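Side-chain contacts in dipicolinate synthase subunit A (Bacillus halodurans, PDB 3D4O), which probably takes part in making dipicolinate, the calcium chelator of bacterial spores, as the Rossmann-type oxidoreductase subunit of dipicolinate synthase: residues 144-147 with 152-155; 146-151 with 261-266; 229-234 with 248-253. All coordinates share one frame; numbering follows the deposited sequence.

Interaction 1: residues 144-147 with 152-155; sequences MAIQ and TIHG
Ile153 reaches from the loop after helix 127-148 back onto Ala145 and Ile146 of that helix, and its side chain can be followed atom by atom. CB stays behind the contact, 4.9 Å from Ile146 CG1. With the ethyl branch set beside the backbone N (chi1 -59°), CG1 is brought forward to lie 3.9 Å from Ile146 CG1, where the two isoleucines cross at about a right angle. A second bend, chi2 -49°, then turns CD1 onto the alanine: the methyl sits 3.9 Å from Ala145 CB and 3.8 Å from Ala145 O, a carbonyl that also binds Thr149 OG1. The chain here doubles back from helix 127-148 to enter strand 157-161, an inner strand of a parallel Rossmann-type sheet, and Phe174 of helix 165-176 touches both Ala145 and Ile153. The loop is braced from within by Thr152 OG1, which donates to His154 O at 2.8 Å, in the carbonyl plane and on a lone pair. Across the dimer interface, the carboxylate of Glu139 of the second subunit takes the backbone N-H groups of Ile153 and His154, one on each oxygen.

Interaction 2: residues 146-151 with 261-266; sequences IQHTDF and KALLVP
His148 and Lys261 mark the closest backbone approach of the two segments, yet their CA atoms are 9.4 Å apart, so the gap is bridged by side chains alone. On one side the chain runs from the last part of helix 127-148 into a loop; on the other, the extended backbone of strand 261-264 alternates its side chains, directing Lys261 and Leu263 toward the helix while Ala262 and Leu264 pack on Phe252 behind. The lysine spans the distance fully stretched: its CG lies anti to the backbone N (chi1 -176°) and every later bond is also extended. Its ammonium group arrives at the edge of the imidazole, where Lys261 NZ donates to His148 ND1 at 2.9 Å, tilted 28° out of the ring plane. Strand 261-264 is one of two edge strands, within this chain, of a six-stranded parallel sheet of order 3-2-1-4-5-6, the Rossmann topology, and its neighbour 239-242 supplies Phe239, which meets the His148 ring with the planes at about 45° and also touches Lys261 and Leu263. A leucine in place of His148 has no ring nitrogen to receive Lys261 NZ, and the end of the lysine would probably be less fixed. Leu263 comes over one face of the imidazole, its CD1 a loose 4.4 Å from His148 NE2. Because ND1 serves as acceptor beside a lysine, a second proton on this ring is probably disfavoured. Thr149 CB lies 3.8 Å above the plane of the Phe151 ring, over its centre, and Phe151 packs on Thr276 of the second subunit.

Interaction 3: residues 229-234 with 248-253; sequences NVLAEM and GGTDFR
Leu231 meets Thr250 and Asp251 through one methyl group, and the direct contacts across this pair of segments are all made by Leu231 CD1. The nearest is with a backbone oxygen: CD1 stands 3.3 Å from Asp251 O, a close approach of a methyl to a carbonyl. Looser apolar contacts complete it, CD1 lying 4.2 Å from Asp251 CB and 4.4 Å from Thr250 CG2. CG of the leucine sits beside its backbone N (chi1 -73°), with CD1 carried on outward by an extended second torsion (chi2 168°). Tyr254 and Ala255 add to this apolar surface. The two segments belong to consecutive beta-alpha-beta crossovers of the Rossmann-type sheet: helix 228-233 leads into strand 239-242, and helix 252-257 leads from it to strand 261-264. Polar bonds shape each side separately. Asp251 is the N-cap of helix 252-257, its OD1 binding the backbone N of Tyr254, and it also centres an inverse gamma turn closed by a weak bond of 3.0 Å from Phe252 N to Thr250 O. Thr250 OG1 and Gly249 N share Asp242 OD2, which ties the loop to the end of strand 239-242. On the other helix, Leu231 O accepts Met234 N at 3.1 Å. As for aromatic packing, Thr250 CB lies 3.7 Å above the Phe252 ring, offset toward its rim.

In the fold
Interactions 1 and 3 are buried and rest on aliphatic contacts, with methyl groups set against backbone carbonyls in both; interaction 2 lies at the surface and is carried by a polar bond from lysine to histidine. Interactions 1 and 2 share helix 127-148, their centres about 9 Å apart, and both border the second subunit. They also touch directly, Met144 SE lying 3.5 Å from Val265 CG1. Interaction 3, untouched by the other subunit, is nested in the chain loop that interaction 2 closes. The two join where Leu264 CD1 lies 3.7 Å from Gly248 CA, and the edge strand meets helix 127-148 at its end and helix 252-257 with its alternate residues.

Interaction 1: residues 144-147 with 152-155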
loop_
_atom_site.group_PDB
_atom_site.type_symbol
_atom_site.label_atom_id
_atom_site.label_comp_id
_atom_site.label_asym_id
_atom_site.label_seq_id
_atom_site.Cartn_x
_atom_site.Cartn_y
_atom_site.Cartn_z
HETATM N N MSE C 144 0.392 3.812 0.267
HETATM C CA MSE C 144 0.151 4.751 -0.848
HETATM C C MSE C 144 1.187 4.661 -1.976
HETATM O O MSE C 144 0.870 4.787 -3.167
HETATM C CB MSE C 144 0.172 6.210 -0.403
HETATM C CG MSE C 144 -0.585 6.558 0.860
HETATM SE SE MSE C 144 -1.748 8.076 0.556
HETATM C CE MSE C 144 -2.773 6.661 -0.413
ATOM N N ALA C 145 2.435 4.543 -1.574
ATOM C CA ALA C 145 3.547 4.523 -2.527
ATOM C C ALA C 145 3.412 3.280 -3.400
ATOM O O ALA C 145 3.638 3.310 -4.628
ATOM C CB ALA C 145 4.892 4.554 -1.799
ATOM N N ILE C 146 2.989 2.201 -2.755
ATOM C CA ILE C 146 2.764 0.947 -3.458
ATOM C C ILE C 146 1.567 1.092 -4.405
ATOM O O ILE C 146 1.615 0.694 -5.592
ATOM C CB ILE C 146 2.553 -0.240 -2.479
ATOM C CG1 ILE C 146 3.848 -0.499 -1.680
ATOM C CG2 ILE C 146 2.052 -1.497 -3.245
ATOM C CD1 ILE C 146 3.691 -1.511 -0.572
ATOM N N GLN C 147 0.484 1.653 -3.891
ATOM C CA GLN C 147 -0.756 1.824 -4.693
ATOM C C GLN C 147 -0.629 2.655 -5.942
ATOM O O GLN C 147 -1.289 2.378 -6.950
ATOM C CB GLN C 147 -1.862 2.564 -3.904
ATOM C CG GLN C 147 -2.639 1.715 -2.978
ATOM C CD GLN C 147 -3.684 2.433 -2.141
ATOM O OE1 GLN C 147 -3.718 3.657 -2.075
ATOM N NE2 GLN C 147 -4.529 1.647 -1.464
ATOM N N THR C 152 7.953 -1.419 -8.482
ATOM C CA THR C 152 8.174 -1.804 -7.074
ATOM C C THR C 152 8.960 -0.749 -6.310
ATOM O O THR C 152 9.871 -0.114 -6.830
ATOM C CB THR C 152 8.932 -3.177 -6.915
ATOM O OG1 THR C 152 10.215 -3.100 -7.575
ATOM C CG2 THR C 152 8.094 -4.382 -7.486
ATOM N N ILE C 153 8.569 -0.584 -5.065
ATOM C CA ILE C 153 9.313 0.255 -4.107
ATOM C C ILE C 153 10.655 -0.414 -3.847
ATOM O O ILE C 153 11.671 0.243 -3.643
ATOM C CB ILE C 153 8.555 0.406 -2.768
ATOM C CG1 ILE C 153 7.184 1.039 -3.015
ATOM C CG2 ILE C 153 9.353 1.258 -1.809
ATOM C CD1 ILE C 153 7.257 2.274 -3.866
ATOM N N HIS C 154 10.633 -1.739 -3.873
ATOM C CA HIS C 154 11.846 -2.530 -3.735
ATOM C C HIS C 154 12.760 -2.151 -4.899
ATOM O O HIS C 154 12.357 -2.201 -6.079
ATOM C CB HIS C 154 11.487 -4.031 -3.788
ATOM C CG HIS C 154 12.646 -4.948 -3.506
ATOM N ND1 HIS C 154 13.779 -4.944 -4.275
ATOM C CD2 HIS C 154 12.820 -5.936 -2.592
ATOM C CE1 HIS C 154 14.610 -5.875 -3.841
ATOM N NE2 HIS C 154 14.054 -6.490 -2.815
ATOM N N GLY C 155 13.951 -1.680 -4.570
ATOM C CA GLY C 155 14.935 -1.331 -5.568
ATOM C C GLY C 155 14.821 0.061 -6.155
ATOM O O GLY C 155 15.678 0.510 -6.910
#

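Interaction 2: residues 146-151 with 261-266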
loop_
_atom_site.group_PDB
_atom_site.type_symbol
_atom_site.label_atom_id
_atom_site.label_comp_id
_atom_site.label_asym_id
_atom_site.label_seq_id
_atom_site.Cartn_x
_atom_site.Cartn_y
_atom_site.Cartn_z
ATOM N N ILE C 146 2.989 2.201 -2.755
ATOM C CA ILE C 146 2.764 0.947 -3.458
ATOM C C ILE C 146 1.567 1.092 -4.405
ATOM O O ILE C 146 1.615 0.694 -5.592
ATOM C CB ILE C 146 2.553 -0.240 -2.479
ATOM C CG1 ILE C 146 3.848 -0.499 -1.680
ATOM C CG2 ILE C 146 2.052 -1.497 -3.245
ATOM C CD1 ILE C 146 3.691 -1.511 -0.572
ATOM N N GLN C 147 0.484 1.653 -3.891
ATOM C CA GLN C 147 -0.756 1.824 -4.693
ATOM C C GLN C 147 -0.629 2.655 -5.942
ATOM O O GLN C 147 -1.289 2.378 -6.950
ATOM C CB GLN C 147 -1.862 2.564 -3.904
ATOM C CG GLN C 147 -2.639 1.715 -2.978
ATOM C CD GLN C 147 -3.684 2.433 -2.141
ATOM O OE1 GLN C 147 -3.718 3.657 -2.075
ATOM N NE2 GLN C 147 -4.529 1.647 -1.464
ATOM N N HIS C 148 0.149 3.720 -5.832
ATOM C CA HIS C 148 0.197 4.752 -6.880
ATOM C C HIS C 148 1.355 4.673 -7.843
ATOM O O HIS C 148 1.498 5.551 -8.693
ATOM C CB HIS C 148 0.179 6.163 -6.257
ATOM C CG HIS C 148 -1.125 6.513 -5.618
ATOM N ND1 HIS C 148 -2.200 6.973 -6.342
ATOM C CD2 HIS C 148 -1.529 6.472 -4.327
ATOM C CE1 HIS C 148 -3.216 7.193 -5.525
ATOM N NE2 HIS C 148 -2.839 6.885 -4.298
ATOM N N THR C 149 2.180 3.639 -7.680
ATOM C CA THR C 149 3.319 3.397 -8.575
ATOM C C THR C 149 3.091 2.149 -9.425
ATOM O O THR C 149 2.337 1.235 -9.040
ATOM C CB THR C 149 4.624 3.274 -7.806
ATOM O OG1 THR C 149 4.519 2.170 -6.890
ATOM C CG2 THR C 149 4.919 4.583 -7.045
ATOM N N ASP C 150 3.665 2.145 -10.619
ATOM C CA ASP C 150 3.533 1.003 -11.505
ATOM C C ASP C 150 4.811 0.173 -11.480
ATOM O O ASP C 150 4.991 -0.741 -12.237
ATOM C CB ASP C 150 3.129 1.414 -12.920
ATOM C CG ASP C 150 4.235 2.138 -13.681
ATOM O OD1 ASP C 150 5.300 2.477 -13.114
ATOM O OD2 ASP C 150 4.025 2.338 -14.875
ATOM N N PHE C 151 5.662 0.505 -10.543
ATOM C CA PHE C 151 6.935 -0.175 -10.299
ATOM C C PHE C 151 7.041 -0.511 -8.814
ATOM O O PHE C 151 6.311 0.036 -7.976
ATOM C CB PHE C 151 8.130 0.719 -10.725
ATOM C CG PHE C 151 8.110 2.096 -10.103
ATOM C CD1 PHE C 151 8.605 2.316 -8.830
ATOM C CD2 PHE C 151 7.580 3.171 -10.793
ATOM C CE1 PHE C 151 8.567 3.593 -8.239
ATOM C CE2 PHE C 151 7.548 4.430 -10.216
ATOM C CZ PHE C 151 8.047 4.643 -8.936
ATOM N N LYS C 261 3.058 13.943 -10.296
ATOM C CA LYS C 261 1.974 13.598 -9.350
ATOM C C LYS C 261 2.430 13.842 -7.912
ATOM O O LYS C 261 3.334 13.185 -7.392
ATOM C CB LYS C 261 1.551 12.132 -9.492
ATOM C CG LYS C 261 0.373 11.741 -8.607
ATOM C CD LYS C 261 -0.158 10.361 -8.981
ATOM C CE LYS C 261 -1.477 10.022 -8.254
ATOM N NZ LYS C 261 -2.078 8.731 -8.706
ATOM N N ALA C 262 1.787 14.806 -7.288
ATOM C CA ALA C 262 2.093 15.216 -5.923
ATOM C C ALA C 262 0.814 15.331 -5.110
ATOM O O ALA C 262 -0.133 15.961 -5.533
ATOM C CB ALA C 262 2.834 16.545 -5.947
ATOM N N LEU C 263 0.814 14.715 -3.938
ATOM C CA LEU C 263 -0.349 14.719 -3.050
ATOM C C LEU C 263 -0.024 15.163 -1.619
ATOM O O LEU C 263 1.007 14.786 -1.046
ATOM C CB LEU C 263 -0.967 13.307 -2.992
ATOM C CG LEU C 263 -1.435 12.587 -4.266
ATOM C CD1 LEU C 263 -1.882 11.190 -3.922
ATOM C CD2 LEU C 263 -2.571 13.331 -4.927
ATOM N N LEU C 264 -0.922 15.977 -1.070
ATOM C CA LEU C 264 -0.858 16.424 0.321
ATOM C C LEU C 264 -1.742 15.421 1.063
ATOM O O LEU C 264 -2.952 15.424 0.912
ATOM C CB LEU C 264 -1.366 17.877 0.465
ATOM C CG LEU C 264 -1.282 18.557 1.835
ATOM C CD1 LEU C 264 0.145 18.684 2.324
ATOM C CD2 LEU C 264 -1.924 19.932 1.774
ATOM N N VAL C 265 -1.131 14.572 1.879
ATOM C CA VAL C 265 -1.835 13.429 2.480
ATOM C C VAL C 265 -1.929 13.402 4.015
ATOM O O VAL C 265 -1.130 12.749 4.690
ATOM C CB VAL C 265 -1.149 12.129 2.061
ATOM C CG1 VAL C 265 -1.923 10.939 2.604
ATOM C CG2 VAL C 265 -1.016 12.039 0.506
ATOM N N PRO C 266 -2.913 14.112 4.572
ATOM C CA PRO C 266 -3.100 14.036 6.020
ATOM C C PRO C 266 -4.041 12.939 6.446
ATOM O O PRO C 266 -4.708 12.336 5.626
ATOM C CB PRO C 266 -3.761 15.371 6.343
ATOM C CG PRO C 266 -4.622 15.644 5.116
ATOM C CD PRO C 266 -3.815 15.095 3.941
#

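Interaction 3: residues 229-234 with 248-253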
loop_
_atom_site.group_PDB
_atom_site.type_symbol
_atom_site.label_atom_id
_atom_site.label_comp_id
_atom_site.label_asym_id
_atom_site.label_seq_id
_atom_site.Cartn_x
_atom_site.Cartn_y
_atom_site.Cartn_z
ATOM N N ASN C 229 12.151 24.466 -8.974
ATOM C CA ASN C 229 13.487 24.093 -9.501
ATOM C C ASN C 229 13.826 22.679 -9.138
ATOM O O ASN C 229 14.468 21.953 -9.899
ATOM C CB ASN C 229 14.621 25.048 -9.088
ATOM C CG ASN C 229 14.977 26.037 -10.195
ATOM O OD1 ASN C 229 15.234 25.632 -11.336
ATOM N ND2 ASN C 229 15.018 27.328 -9.865
ATOM N N VAL C 230 13.355 22.267 -7.981
ATOM C CA VAL C 230 13.611 20.898 -7.547
ATOM C C VAL C 230 12.801 19.986 -8.451
ATOM O O VAL C 230 13.314 19.059 -9.088
ATOM C CB VAL C 230 13.208 20.682 -6.080
ATOM C CG1 VAL C 230 13.247 19.201 -5.718
ATOM C CG2 VAL C 230 14.144 21.493 -5.174
ATOM N N LEU C 231 11.517 20.267 -8.466
ATOM C CA LEU C 231 10.571 19.529 -9.298
ATOM C C LEU C 231 11.045 19.458 -10.749
ATOM O O LEU C 231 10.954 18.414 -11.375
ATOM C CB LEU C 231 9.152 20.135 -9.234
ATOM C CG LEU C 231 8.367 19.900 -7.933
ATOM C CD1 LEU C 231 7.115 20.764 -7.843
ATOM C CD2 LEU C 231 8.000 18.461 -7.767
ATOM N N ALA C 232 11.590 20.553 -11.259
ATOM C CA ALA C 232 12.006 20.606 -12.662
ATOM C C ALA C 232 13.087 19.569 -13.025
ATOM O O ALA C 232 13.185 19.121 -14.171
ATOM C CB ALA C 232 12.486 22.004 -13.027
ATOM N N GLU C 233 13.865 19.175 -12.034
ATOM C CA GLU C 233 14.972 18.212 -12.241
ATOM C C GLU C 233 14.591 16.773 -11.972
ATOM O O GLU C 233 15.338 15.839 -12.254
ATOM C CB GLU C 233 16.177 18.604 -11.372
ATOM C CG GLU C 233 17.019 19.702 -12.042
ATOM C CD GLU C 233 17.697 19.172 -13.298
ATOM O OE1 GLU C 233 18.330 18.095 -13.214
ATOM O OE2 GLU C 233 17.572 19.812 -14.370
HETATM N N MSE C 234 13.408 16.594 -11.427
HETATM C CA MSE C 234 12.935 15.238 -11.067
HETATM C C MSE C 234 12.483 14.442 -12.261
HETATM O O MSE C 234 12.128 15.011 -13.268
HETATM C CB MSE C 234 11.769 15.304 -10.079
HETATM C CG MSE C 234 12.215 15.566 -8.678
HETATM SE SE MSE C 234 10.720 15.818 -7.446
HETATM C CE MSE C 234 9.293 15.019 -8.429
ATOM N N GLY C 248 1.689 22.168 3.449
ATOM C CA GLY C 248 2.749 21.220 3.137
ATOM C C GLY C 248 4.044 21.910 2.805
ATOM O O GLY C 248 4.302 23.011 3.263
ATOM N N GLY C 249 4.841 21.265 1.968
ATOM C CA GLY C 249 6.161 21.781 1.603
ATOM C C GLY C 249 6.503 21.621 0.144
ATOM O O GLY C 249 7.665 21.523 -0.235
ATOM N N THR C 250 5.471 21.619 -0.678
ATOM C CA THR C 250 5.626 21.409 -2.116
ATOM C C THR C 250 4.950 22.459 -2.968
ATOM O O THR C 250 3.893 22.967 -2.636
ATOM C CB THR C 250 5.039 20.011 -2.496
ATOM O OG1 THR C 250 5.679 19.011 -1.708
ATOM C CG2 THR C 250 5.212 19.684 -3.990
ATOM N N ASP C 251 5.592 22.774 -4.082
ATOM C CA ASP C 251 4.982 23.678 -5.078
ATOM C C ASP C 251 4.037 22.846 -5.946
ATOM O O ASP C 251 4.386 22.406 -7.059
ATOM C CB ASP C 251 6.019 24.338 -5.957
ATOM C CG ASP C 251 5.434 25.475 -6.801
ATOM O OD1 ASP C 251 4.204 25.558 -6.943
ATOM O OD2 ASP C 251 6.219 26.282 -7.311
ATOM N N PHE C 252 2.856 22.617 -5.381
ATOM C CA PHE C 252 1.807 21.799 -6.007
ATOM C C PHE C 252 1.342 22.364 -7.329
ATOM O O PHE C 252 0.927 21.617 -8.209
ATOM C CB PHE C 252 0.589 21.594 -5.091
ATOM C CG PHE C 252 0.893 20.804 -3.837
ATOM C CD1 PHE C 252 1.171 19.448 -3.905
ATOM C CD2 PHE C 252 0.890 21.419 -2.593
ATOM C CE1 PHE C 252 1.454 18.736 -2.764
ATOM C CE2 PHE C 252 1.164 20.711 -1.447
ATOM C CZ PHE C 252 1.453 19.376 -1.527
ATOM N N ARG C 253 1.431 23.679 -7.480
ATOM C CA ARG C 253 0.965 24.286 -8.710
ATOM C C ARG C 253 1.970 23.927 -9.799
ATOM O O ARG C 253 1.599 23.533 -10.903
ATOM C CB ARG C 253 0.762 25.809 -8.574
#